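Local coordinates for protein CurM Sulfotransferase (Moorea producta, PDB 4GBM) that probably transfers a sulfonate group from the donor PAPS to a hydroxyl of the polyketide intermediate during curacin biosynthesis, at residues F36-P41 against P138-E143; H65-N70 against P144-R149; S116-Y121 against E151-N156. The protein carries 2 engineered substitutions. All blocks are in the same frame, centred on the assembly; numbering follows the deposited sequence.

Contact 1. Residues F36-P41 against P138-E143; sequences FILSSP and PTYAME
Tyr140 lies against Phe36 and Leu38, and Pro138 packs on Ser39 and Pro41. The strand is 35-39, central in the parallel sheet of a sulfotransferase of the P-loop NTPase type. The loop that follows it leads to helix 45-53, as in the phosphate-binding loop of this family. The partner segment is the loop after strand 132-136, with a short 3-10 segment at 140-142.

The Tyr140 side chain can be followed outward. CB points toward the strand, on the side of the Leu38 CD2 methyl. One flank of the ring serves this contact: CD2 meets Leu38 CD2 at 4.2 Å, near the plane of the tyrosine ring. Next along that flank, CE2 reaches the edge of the Phe36 ring, 4.2 Å from CD1. The other flank turns to different residues, CD1 to Ile146 and CE1 to Leu67. At the tip, OH is hydrogen-bonded to Asp135 OD2, which satisfies the buried hydroxyl.

Nearer the ligand site, Pro138 CB sits 3.7 Å from Pro41 N and 4.1 Å from Pro41 CD. No direct hydrogen bond joins the segments. A water bridges them instead, accepting from Ser39 N at 3.1 Å and from Ala141 N at 3.2 Å.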
loop_
_atom_site.group_PDB
_atom_site.type_symbol
_atom_site.label_atom_id
_atom_site.label_comp_id
_atom_site.label_asym_id
_atom_site.label_seq_id
_atom_site.Cartn_x
_atom_site.Cartn_y
_atom_site.Cartn_z
ATOM N N PHE A 36 3.992 -7.336 3.296
ATOM C CA PHE A 36 2.998 -6.254 3.350
ATOM C C PHE A 36 3.669 -4.892 3.318
ATOM O O PHE A 36 4.731 -4.708 3.919
ATOM C CB PHE A 36 2.158 -6.343 4.626
ATOM C CG PHE A 36 1.199 -7.495 4.645
ATOM C CD1 PHE A 36 -0.036 -7.402 4.008
ATOM C CD2 PHE A 36 1.523 -8.676 5.306
ATOM C CE1 PHE A 36 -0.930 -8.473 4.027
ATOM C CE2 PHE A 36 0.637 -9.756 5.333
ATOM C CZ PHE A 36 -0.594 -9.653 4.699
ATOM N N ILE A 37 3.064 -3.940 2.608
ATOM C CA ILE A 37 3.481 -2.538 2.735
ATOM C C ILE A 37 2.390 -1.816 3.516
ATOM O O ILE A 37 1.247 -1.732 3.063
ATOM C CB ILE A 37 3.713 -1.829 1.372
ATOM C CG1 ILE A 37 4.874 -2.483 0.614
ATOM C CG2 ILE A 37 4.003 -0.332 1.599
ATOM C CD1 ILE A 37 5.004 -2.055 -0.859
ATOM N N LEU A 38 2.750 -1.321 4.697
ATOM C CA LEU A 38 1.810 -0.589 5.552
ATOM C C LEU A 38 2.146 0.888 5.582
ATOM O O LEU A 38 3.304 1.271 5.791
ATOM C CB LEU A 38 1.850 -1.126 6.981
ATOM C CG LEU A 38 1.606 -2.624 7.180
ATOM C CD1 LEU A 38 1.652 -2.942 8.656
ATOM C CD2 LEU A 38 0.285 -3.078 6.557
ATOM N N SER A 39 1.132 1.725 5.403
ATOM C CA SER A 39 1.361 3.167 5.431
ATOM C C SER A 39 0.079 3.941 5.571
ATOM O O SER A 39 -1.010 3.407 5.366
ATOM C CB SER A 39 2.041 3.628 4.129
ATOM O OG SER A 39 1.137 3.531 3.041
ATOM N N SER A 40 0.226 5.209 5.925
ATOM C CA SER A 40 -0.847 6.189 5.799
ATOM C C SER A 40 -1.081 6.452 4.310
ATOM O O SER A 40 -0.166 6.274 3.501
ATOM C CB SER A 40 -0.434 7.486 6.508
ATOM O OG SER A 40 -1.240 8.592 6.130
ATOM N N PRO A 41 -2.298 6.891 3.933
ATOM C CA PRO A 41 -2.498 7.402 2.575
ATOM C C PRO A 41 -1.462 8.472 2.200
ATOM O O PRO A 41 -0.934 9.161 3.079
ATOM C CB PRO A 41 -3.884 8.056 2.675
ATOM C CG PRO A 41 -4.602 7.167 3.623
ATOM C CD PRO A 41 -3.570 6.866 4.686
ATOM N N PRO A 138 -2.983 1.384 1.711
ATOM C CA PRO A 138 -2.987 2.287 2.865
ATOM C C PRO A 138 -4.186 2.070 3.789
ATOM O O PRO A 138 -4.147 2.463 4.963
ATOM C CB PRO A 138 -3.048 3.680 2.226
ATOM C CG PRO A 138 -2.496 3.506 0.882
ATOM C CD PRO A 138 -2.940 2.123 0.439
ATOM N N THR A 139 -5.232 1.422 3.286
ATOM C CA THR A 139 -6.440 1.239 4.084
ATOM C C THR A 139 -6.266 0.219 5.223
ATOM O O THR A 139 -7.026 0.258 6.204
ATOM C CB THR A 139 -7.663 0.877 3.216
ATOM O OG1 THR A 139 -7.466 -0.403 2.626
ATOM C CG2 THR A 139 -7.872 1.912 2.129
ATOM N N TYR A 140 -5.275 -0.676 5.109
ATOM C CA TYR A 140 -5.053 -1.700 6.152
ATOM C C TYR A 140 -4.797 -1.060 7.514
ATOM O O TYR A 140 -5.292 -1.539 8.534
ATOM C CB TYR A 140 -3.876 -2.624 5.817
ATOM C CG TYR A 140 -4.012 -3.426 4.543
ATOM C CD1 TYR A 140 -5.267 -3.723 3.997
ATOM C CD2 TYR A 140 -2.875 -3.913 3.893
ATOM C CE1 TYR A 140 -5.373 -4.476 2.817
ATOM C CE2 TYR A 140 -2.973 -4.651 2.717
ATOM C CZ TYR A 140 -4.228 -4.931 2.192
ATOM O OH TYR A 140 -4.323 -5.659 1.028
ATOM N N ALA A 141 -4.039 0.038 7.508
ATOM C CA ALA A 141 -3.630 0.708 8.742
ATOM C C ALA A 141 -4.765 1.451 9.435
ATOM O O ALA A 141 -4.624 1.862 10.580
ATOM C CB ALA A 141 -2.478 1.652 8.464
ATOM N N MET A 142 -5.894 1.606 8.749
ATOM C CA MET A 142 -7.045 2.306 9.317
ATOM C C MET A 142 -7.832 1.457 10.310
ATOM O O MET A 142 -8.615 1.986 11.098
ATOM C CB MET A 142 -7.966 2.810 8.203
ATOM C CG MET A 142 -7.308 3.823 7.286
ATOM S SD MET A 142 -6.814 5.314 8.168
ATOM C CE MET A 142 -8.384 6.159 8.361
ATOM N N GLU A 143 -7.622 0.143 10.274
ATOM C CA GLU A 143 -8.357 -0.774 11.145
ATOM C C GLU A 143 -7.430 -1.808 11.776
ATOM O O GLU A 143 -6.925 -2.688 11.075
ATOM C CB GLU A 143 -9.466 -1.498 10.365
ATOM C CG GLU A 143 -10.617 -0.614 9.876
ATOM C CD GLU A 143 -11.469 -0.037 11.002
ATOM O OE1 GLU A 143 -12.172 0.967 10.747
ATOM O OE2 GLU A 143 -11.442 -0.571 12.135
HETATM O O HOH W 1 -1.696 0.542 5.443
#

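Contact 2. Residues H65-N70 against P144-R149; sequences HLLPFN and PTILER. With ZN (zinc ion), chain F.
Leu67 and Arg149 both hold CG anti to the backbone N, Leu67 with chi1 -163°, where loop 65-70 meets helix 144-149. The Arg149 chain then bends at chi3 (-75°), which turns NE away from the extended path of the chain. In this conformer NH1 donates to Leu67 O at 3.1 Å. The bond is bent, with 137° at the hydrogen, and the acceptor lies tilted out of the guanidinium plane. Pro68 O sits over one face of the same guanidinium, 3.6 Å from NH1. Asn70 OD1 comes obliquely to within 3.6 Å of Arg149 NE, its side chain at about a right angle to the arginine. Arg149 is modelled in two conformers, so the bond to Leu67 O is doubtful as a lasting link.

The loop is a type I beta turn from Leu66 to Phe69, closed by Phe69 N to Leu66 O. It lies against the start of the helix that follows strand 132-136 in the sulfotransferase fold. Leu67 CD2 rests on Ile146 CG2 at 3.8 Å and is 3.7 Å from Ile146 O. An alanine in place of Leu67 would probably open a gap beside Ile146 CG2, since the CG and CD2 atoms that pack there would be gone. Pro68 CB does double duty: it touches Ile146 CD1 at 4.0 Å and lies over a face of the Phe69 ring, offset toward the rim.

At the start of the turn, His65 ND1 binds a zinc ion at 2.1 Å. A water and two atoms from elsewhere in the structure are its other ligands. His65 NE2 is hydrogen-bonded to Ser266 OG, which fixes how the imidazole is turned.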
loop_
_atom_site.group_PDB
_atom_site.type_symbol
_atom_site.label_atom_id
_atom_site.label_comp_id
_atom_site.label_asym_id
_atom_site.label_seq_id
_atom_site.Cartn_x
_atom_site.Cartn_y
_atom_site.Cartn_z
ATOM N N HIS A 65 -7.688 -5.871 -2.413
ATOM C CA HIS A 65 -8.909 -5.754 -1.594
ATOM C C HIS A 65 -9.430 -7.111 -1.080
ATOM O O HIS A 65 -10.641 -7.356 -1.055
ATOM C CB HIS A 65 -10.018 -4.990 -2.348
ATOM C CG HIS A 65 -9.552 -3.717 -2.991
ATOM N ND1 HIS A 65 -9.290 -2.574 -2.271
ATOM C CD2 HIS A 65 -9.302 -3.410 -4.286
ATOM C CE1 HIS A 65 -8.909 -1.612 -3.092
ATOM N NE2 HIS A 65 -8.897 -2.097 -4.320
ATOM N N LEU A 66 -8.508 -7.966 -0.650
ATOM C CA LEU A 66 -8.859 -9.277 -0.099
ATOM C C LEU A 66 -8.836 -9.270 1.430
ATOM O O LEU A 66 -9.802 -9.695 2.071
ATOM C CB LEU A 66 -7.904 -10.349 -0.630
ATOM C CG LEU A 66 -7.969 -10.692 -2.125
ATOM C CD1 LEU A 66 -6.815 -11.603 -2.489
ATOM C CD2 LEU A 66 -9.300 -11.343 -2.489
ATOM N N LEU A 67 -7.742 -8.755 1.997
ATOM C CA LEU A 67 -7.492 -8.830 3.441
ATOM C C LEU A 67 -8.648 -8.386 4.361
ATOM O O LEU A 67 -8.840 -8.993 5.416
ATOM C CB LEU A 67 -6.191 -8.100 3.813
ATOM C CG LEU A 67 -5.589 -8.412 5.187
ATOM C CD1 LEU A 67 -5.195 -9.891 5.312
ATOM C CD2 LEU A 67 -4.396 -7.507 5.431
ATOM N N PRO A 68 -9.425 -7.345 3.978
ATOM C CA PRO A 68 -10.516 -6.933 4.873
ATOM C C PRO A 68 -11.713 -7.898 4.970
ATOM O O PRO A 68 -12.574 -7.705 5.833
ATOM C CB PRO A 68 -10.983 -5.600 4.269
ATOM C CG PRO A 68 -9.843 -5.133 3.427
ATOM C CD PRO A 68 -9.261 -6.392 2.866
ATOM N N PHE A 69 -11.768 -8.921 4.114
ATOM C CA PHE A 69 -12.963 -9.774 4.000
ATOM C C PHE A 69 -12.706 -11.235 4.354
ATOM O O PHE A 69 -11.582 -11.723 4.218
ATOM C CB PHE A 69 -13.539 -9.682 2.588
ATOM C CG PHE A 69 -13.787 -8.274 2.135
ATOM C CD1 PHE A 69 -14.876 -7.556 2.628
ATOM C CD2 PHE A 69 -12.926 -7.656 1.239
ATOM C CE1 PHE A 69 -15.103 -6.249 2.224
ATOM C CE2 PHE A 69 -13.151 -6.347 0.824
ATOM C CZ PHE A 69 -14.241 -5.645 1.321
ATOM N N ASN A 70 -13.748 -11.931 4.804
ATOM C CA ASN A 70 -13.618 -13.354 5.113
ATOM C C ASN A 70 -13.885 -14.261 3.916
ATOM O O ASN A 70 -13.241 -15.300 3.769
ATOM C CB ASN A 70 -14.524 -13.748 6.285
ATOM C CG ASN A 70 -14.069 -13.145 7.603
ATOM O OD1 ASN A 70 -12.873 -13.090 7.897
ATOM N ND2 ASN A 70 -15.024 -12.691 8.404
ATOM N N PRO A 144 -7.208 -1.717 13.103
ATOM C CA PRO A 144 -6.357 -2.707 13.768
ATOM C C PRO A 144 -6.761 -4.161 13.498
ATOM O O PRO A 144 -5.886 -5.021 13.420
ATOM C CB PRO A 144 -6.522 -2.368 15.251
ATOM C CG PRO A 144 -6.769 -0.900 15.243
ATOM C CD PRO A 144 -7.663 -0.680 14.049
ATOM N N THR A 145 -8.056 -4.430 13.335
ATOM C CA THR A 145 -8.504 -5.798 13.060
ATOM C C THR A 145 -8.072 -6.316 11.685
ATOM O O THR A 145 -7.916 -7.522 11.509
ATOM C CB THR A 145 -10.032 -5.993 13.257
ATOM O OG1 THR A 145 -10.752 -5.128 12.371
ATOM C CG2 THR A 145 -10.432 -5.705 14.705
ATOM N N ILE A 146 -7.858 -5.415 10.720
ATOM C CA ILE A 146 -7.359 -5.826 9.403
ATOM C C ILE A 146 -5.878 -6.209 9.491
ATOM O O ILE A 146 -5.469 -7.233 8.945
ATOM C CB ILE A 146 -7.588 -4.756 8.306
ATOM C CG1 ILE A 146 -9.087 -4.543 8.067
ATOM C CG2 ILE A 146 -6.889 -5.171 7.001
ATOM C CD1 ILE A 146 -9.418 -3.335 7.163
ATOM N N LEU A 147 -5.087 -5.396 10.192
ATOM C CA LEU A 147 -3.677 -5.728 10.438
ATOM C C LEU A 147 -3.540 -7.094 11.108
ATOM O O LEU A 147 -2.697 -7.912 10.718
ATOM C CB LEU A 147 -3.001 -4.634 11.279
ATOM C CG LEU A 147 -2.956 -3.228 10.665
ATOM C CD1 LEU A 147 -2.344 -2.245 11.644
ATOM C CD2 LEU A 147 -2.170 -3.216 9.339
ATOM N N GLU A 148 -4.396 -7.351 12.093
ATOM C CA GLU A 148 -4.398 -8.626 12.807
ATOM C C GLU A 148 -4.760 -9.800 11.902
ATOM O O GLU A 148 -4.239 -10.901 12.095
ATOM C CB GLU A 148 -5.324 -8.567 14.023
ATOM C CG GLU A 148 -4.764 -7.727 15.163
ATOM C CD GLU A 148 -5.651 -7.734 16.388
ATOM O OE1 GLU A 148 -6.810 -7.266 16.294
ATOM O OE2 GLU A 148 -5.184 -8.199 17.451
ATOM N N ARG A 149 -5.625 -9.568 10.908
ATOM C CA ARG A 149 -6.010 -10.640 9.988
ATOM C C ARG A 149 -4.817 -11.161 9.174
ATOM O O ARG A 149 -4.758 -12.351 8.857
ATOM C CB ARG A 149 -7.180 -10.228 9.080
ATOM C CG ARG A 149 -7.888 -11.422 8.433
ATOM C CD ARG A 149 -9.132 -11.036 7.646
ATOM N NE ARG A 149 -10.271 -10.719 8.506
ATOM C CZ ARG A 149 -10.666 -9.483 8.789
ATOM N NH1 ARG A 149 -10.015 -8.447 8.279
ATOM N NH2 ARG A 149 -11.712 -9.282 9.579
HETATM ZN ZN ZN F . -9.626 -2.142 -0.214
HETATM O O HOH W 2 -9.660 -0.002 -0.104
#

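Contact 3. Residues S116-Y121 against E151-N156; sequences SIQQVY and EALFAN
Gln118 NE2 has two acceptors, Leu153 O at 3.1 Å and a water at 3.0 Å. The bond to Leu153 O is fairly straight, 153° at the hydrogen. It lies in the amide plane and meets a carbonyl lone pair. The water in turn donates to Ala152 O, so one amide serves two carbonyls at the end of helix 144-153. Gln118 has CG anti to the backbone N (chi1 -166°), and beyond CG the chain runs extended toward that helix end.

Leu153 slides past this chain in the opposite direction. Its CD2 lies 3.9 Å from Gln118 CB, while CD1 meets Ile117 CG2 at 4.0 Å.

Phe154 and Tyr121 form a T-shaped stack, planes at 79°. The Phe154 edge points into the tyrosine face, with CZ over the ring centre and 3.4 Å from Tyr121 CG. The tyrosine hydroxyl is bonded to Asp135 OD1.

Ser116 and Gln119 make a capping box at the start of helix 117-128: Gln119 N donates to Ser116 OG, and Ser116 N to Gln119 OE1. Across the contact, the first turn of helix 117-128 meets the place where helix 144-153 gives way to strand 154-155. Leu31 of the parallel strand 31-32 touches Gln118, Tyr121 and Phe154, and helix 72-78 packs on Ile117 through Met72.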
loop_
_atom_site.group_PDB
_atom_site.type_symbol
_atom_site.label_atom_id
_atom_site.label_comp_id
_atom_site.label_asym_id
_atom_site.label_seq_id
_atom_site.Cartn_x
_atom_site.Cartn_y
_atom_site.Cartn_z
ATOM N N SER A 116 -13.134 -18.822 0.620
ATOM C CA SER A 116 -12.603 -17.927 1.642
ATOM C C SER A 116 -11.495 -17.064 1.049
ATOM O O SER A 116 -10.867 -17.432 0.053
ATOM C CB SER A 116 -12.061 -18.714 2.829
ATOM O OG SER A 116 -10.852 -19.370 2.495
ATOM N N ILE A 117 -11.245 -15.921 1.677
ATOM C CA ILE A 117 -10.154 -15.051 1.237
ATOM C C ILE A 117 -8.805 -15.777 1.355
ATOM O O ILE A 117 -7.931 -15.629 0.496
ATOM C CB ILE A 117 -10.184 -13.673 1.959
ATOM C CG1 ILE A 117 -10.835 -12.615 1.059
ATOM C CG2 ILE A 117 -8.786 -13.173 2.274
ATOM C CD1 ILE A 117 -12.229 -12.942 0.595
ATOM N N GLN A 118 -8.652 -16.604 2.389
ATOM C CA GLN A 118 -7.433 -17.393 2.522
ATOM C C GLN A 118 -7.236 -18.342 1.331
ATOM O O GLN A 118 -6.121 -18.486 0.837
ATOM C CB GLN A 118 -7.419 -18.168 3.834
ATOM C CG GLN A 118 -6.053 -18.718 4.171
ATOM C CD GLN A 118 -6.051 -19.515 5.448
ATOM O OE1 GLN A 118 -6.934 -20.342 5.681
ATOM N NE2 GLN A 118 -5.046 -19.287 6.283
ATOM N N GLN A 119 -8.317 -18.975 0.870
ATOM C CA GLN A 119 -8.231 -19.841 -0.314
ATOM C C GLN A 119 -7.803 -19.072 -1.557
ATOM O O GLN A 119 -7.041 -19.586 -2.377
ATOM C CB GLN A 119 -9.556 -20.557 -0.573
ATOM C CG GLN A 119 -9.810 -21.731 0.346
ATOM C CD GLN A 119 -11.208 -22.285 0.173
ATOM O OE1 GLN A 119 -12.195 -21.575 0.347
ATOM N NE2 GLN A 119 -11.299 -23.561 -0.187
ATOM N N VAL A 120 -8.284 -17.837 -1.698
ATOM C CA VAL A 120 -7.928 -17.031 -2.865
ATOM C C VAL A 120 -6.459 -16.618 -2.792
ATOM O O VAL A 120 -5.736 -16.696 -3.787
ATOM C CB VAL A 120 -8.877 -15.820 -3.043
ATOM C CG1 VAL A 120 -8.418 -14.921 -4.190
ATOM C CG2 VAL A 120 -10.285 -16.325 -3.309
ATOM N N TYR A 121 -6.010 -16.207 -1.609
ATOM C CA TYR A 121 -4.590 -15.934 -1.417
ATOM C C TYR A 121 -3.732 -17.164 -1.751
ATOM O O TYR A 121 -2.682 -17.030 -2.380
ATOM C CB TYR A 121 -4.309 -15.478 0.007
ATOM C CG TYR A 121 -4.358 -13.986 0.275
ATOM C CD1 TYR A 121 -5.224 -13.477 1.238
ATOM C CD2 TYR A 121 -3.492 -13.088 -0.381
ATOM C CE1 TYR A 121 -5.260 -12.124 1.532
ATOM C CE2 TYR A 121 -3.521 -11.719 -0.083
ATOM C CZ TYR A 121 -4.403 -11.253 0.879
ATOM O OH TYR A 121 -4.452 -9.910 1.200
ATOM N N GLU A 151 -1.759 -11.550 10.240
ATOM C CA GLU A 151 -1.096 -12.514 11.112
ATOM C C GLU A 151 -1.931 -13.770 11.336
ATOM O O GLU A 151 -1.394 -14.820 11.694
ATOM C CB GLU A 151 -0.725 -11.856 12.447
ATOM C CG GLU A 151 0.409 -10.841 12.308
ATOM C CD GLU A 151 1.733 -11.507 11.947
ATOM O OE1 GLU A 151 2.299 -12.211 12.812
ATOM O OE2 GLU A 151 2.201 -11.335 10.798
ATOM N N ALA A 152 -3.239 -13.663 11.125
ATOM C CA ALA A 152 -4.128 -14.815 11.270
ATOM C C ALA A 152 -4.087 -15.725 10.049
ATOM O O ALA A 152 -4.234 -16.945 10.176
ATOM C CB ALA A 152 -5.556 -14.363 11.549
ATOM N N LEU A 153 -3.881 -15.133 8.875
ATOM C CA LEU A 153 -3.938 -15.882 7.619
ATOM C C LEU A 153 -2.588 -16.418 7.163
ATOM O O LEU A 153 -2.525 -17.440 6.475
ATOM C CB LEU A 153 -4.533 -15.013 6.502
ATOM C CG LEU A 153 -5.993 -14.568 6.630
ATOM C CD1 LEU A 153 -6.405 -13.751 5.413
ATOM C CD2 LEU A 153 -6.930 -15.748 6.833
ATOM N N PHE A 154 -1.524 -15.710 7.534
ATOM C CA PHE A 154 -0.177 -15.975 7.039
ATOM C C PHE A 154 0.787 -16.182 8.189
ATOM O O PHE A 154 0.645 -15.561 9.250
ATOM C CB PHE A 154 0.350 -14.789 6.219
ATOM C CG PHE A 154 -0.473 -14.456 5.005
ATOM C CD1 PHE A 154 -0.256 -15.122 3.807
ATOM C CD2 PHE A 154 -1.455 -13.460 5.056
ATOM C CE1 PHE A 154 -1.009 -14.817 2.671
ATOM C CE2 PHE A 154 -2.213 -13.149 3.914
ATOM C CZ PHE A 154 -1.976 -13.836 2.725
ATOM N N ALA A 155 1.788 -17.028 7.962
ATOM C CA ALA A 155 2.843 -17.240 8.934
ATOM C C ALA A 155 4.141 -16.547 8.528
ATOM O O ALA A 155 4.609 -16.704 7.400
ATOM C CB ALA A 155 3.073 -18.736 9.131
ATOM N N ASN A 156 4.710 -15.787 9.467
ATOM C CA ASN A 156 6.014 -15.130 9.324
ATOM C C ASN A 156 6.129 -14.154 8.159
ATOM O O ASN A 156 7.184 -14.018 7.531
ATOM C CB ASN A 156 7.155 -16.157 9.333
ATOM C CG ASN A 156 7.261 -16.892 10.656
ATOM O OD1 ASN A 156 6.712 -17.984 10.816
ATOM N ND2 ASN A 156 7.943 -16.282 11.622
HETATM O O HOH W 3 -5.375 -19.529 9.267
#

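Overall arrangement
The three contacts touch one another pairwise. Contact 1 borders the nucleotide site, the Pro138 side chain lying about 5 Å from the adenosine-3'-5'-diphosphate; its centre is about 11 Å from that of contact 2 and about 17 Å from that of contact 3. Contacts 2 and 3 have centres about 10 Å apart and share helix 144-153. Leu38 CD2 of contact 1 packs on Leu147 CD2 of that helix at 3.7 Å. Phe36 CZ meets Phe154 CD2 of contact 3 at 3.9 Å. Asn70 O of contact 2 probably accepts from Ile117 N at 3.0 Å. Asp135 links contacts 1 and 3, since its two carboxylate oxygens take the hydroxyls of Tyr140 and Tyr121.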